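Side-chain contact in penicillin-binding protein A (Mycobacterium tuberculosis, PDB 3UN7), which probably cross-links the peptidoglycan of the bacterial cell wall as a penicillin-binding D,D-transpeptidase and takes part in the control of cell length: residues A[36-39]-A[44-47]. Residues are numbered along the deposited sequence; the frame is centred on the assembly and turned at random.
Sequences SVAT and RFLR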
# COMPACT_ATOMS: atom_id res chain seq x y z
N SER A 36 -8.98 -24.28 -11.24
CA SER A 36 -8.71 -25.66 -10.95
C SER A 36 -8.95 -26.46 -12.21
O SER A 36 -9.91 -26.21 -12.94
CB SER A 36 -9.60 -26.17 -9.81
OG SER A 36 -9.21 -25.62 -8.58
N VAL A 37 -8.07 -27.43 -12.44
CA VAL A 37 -8.18 -28.30 -13.63
C VAL A 37 -8.38 -29.74 -13.20
O VAL A 37 -7.70 -30.22 -12.30
CB VAL A 37 -6.89 -28.21 -14.49
CG1 VAL A 37 -6.93 -29.19 -15.67
CG2 VAL A 37 -6.71 -26.81 -14.99
N ALA A 38 -9.30 -30.43 -13.87
CA ALA A 38 -9.53 -31.85 -13.64
C ALA A 38 -8.30 -32.64 -14.06
O ALA A 38 -7.83 -32.51 -15.19
CB ALA A 38 -10.74 -32.33 -14.42
N THR A 39 -7.78 -33.47 -13.16
CA THR A 39 -6.58 -34.26 -13.47
C THR A 39 -6.77 -35.72 -13.08
O THR A 39 -7.85 -36.12 -12.62
CB THR A 39 -5.28 -33.69 -12.80
OG1 THR A 39 -5.25 -33.98 -11.39
CG2 THR A 39 -5.15 -32.19 -13.03
N ARG A 44 -8.51 -35.02 -7.40
CA ARG A 44 -8.72 -34.84 -8.83
C ARG A 44 -8.35 -33.45 -9.35
O ARG A 44 -7.74 -33.31 -10.42
CB ARG A 44 -10.18 -35.09 -9.15
CG ARG A 44 -10.57 -34.71 -10.55
CD ARG A 44 -10.59 -35.94 -11.43
NE ARG A 44 -10.94 -35.57 -12.79
CZ ARG A 44 -12.17 -35.22 -13.17
NH1 ARG A 44 -12.38 -34.89 -14.43
NH2 ARG A 44 -13.17 -35.19 -12.30
N PHE A 45 -8.75 -32.43 -8.60
CA PHE A 45 -8.61 -31.07 -9.09
C PHE A 45 -7.28 -30.43 -8.70
O PHE A 45 -6.93 -30.34 -7.51
CB PHE A 45 -9.86 -30.24 -8.75
CG PHE A 45 -11.02 -30.52 -9.66
CD1 PHE A 45 -11.97 -31.47 -9.33
CD2 PHE A 45 -11.10 -29.90 -10.90
CE1 PHE A 45 -13.03 -31.77 -10.20
CE2 PHE A 45 -12.15 -30.19 -11.77
CZ PHE A 45 -13.10 -31.13 -11.43
N LEU A 46 -6.51 -30.03 -9.71
CA LEU A 46 -5.26 -29.34 -9.43
C LEU A 46 -5.43 -27.83 -9.55
O LEU A 46 -5.97 -27.35 -10.54
CB LEU A 46 -4.13 -29.82 -10.34
CG LEU A 46 -2.79 -29.06 -10.23
CD1 LEU A 46 -2.05 -29.46 -8.96
CD2 LEU A 46 -1.94 -29.32 -11.47
N ARG A 47 -4.97 -27.09 -8.54
CA ARG A 47 -5.07 -25.63 -8.54
C ARG A 47 -3.95 -25.06 -9.38
O ARG A 47 -2.79 -25.46 -9.21
CB ARG A 47 -4.98 -25.08 -7.11
CG ARG A 47 -5.52 -23.67 -6.92
CD ARG A 47 -7.00 -23.61 -7.24
NE ARG A 47 -7.64 -22.36 -6.87
CZ ARG A 47 -8.83 -21.97 -7.32
NH1 ARG A 47 -9.50 -22.72 -8.18
NH2 ARG A 47 -9.37 -20.82 -6.90
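Val37 and Leu46 form the hydrogen-bonded pair of an antiparallel beta hairpin, with Val37 N to Leu46 O at 2.8 Å and Leu46 N to Val37 O at 2.9 Å. The buried end of the ladder lies beside them, where Ser36 faces Arg47. Arg47 NH1 donates to Ser36 OG at 2.9 Å, with the hydroxyl tilted 19° from the guanidinium plane; the bend of the arginine chain at chi2 (62°) brings its end round to the Ser36 side chain. NH1 also bonds to Gly24 O and NE forms a salt bridge with Glu72, so the group is gripped from several directions and its rotation is restrained. On the same face the Phe45 ring slants against the backbone of Val37 and Ala38, its CE2 lying 3.7 Å from Ala38 CB. Toward the turn the contact opens to solvent. Here Arg44 O accepts two bonds from opposite faces of its carbonyl plane, from Thr39 N at 2.7 Å and from Thr39 OG1 at 2.8 Å. The Ala38 methyl lies over one guanidinium face of the exposed Arg44, too close for the detail to be reliable. On the face carrying Val37 and Leu46, Thr39 CG2 meets Leu46 CB at 3.7 Å from just beyond the strand end. Within the dimerisation-domain family region, strand 45-48 is outermost in a mixed sheet within the chain, with Tyr19 bonded to the Phe45 backbone; strand 31-38 separates it from strand 26-28, and Glu72 reaches Arg47 from helix 70-74.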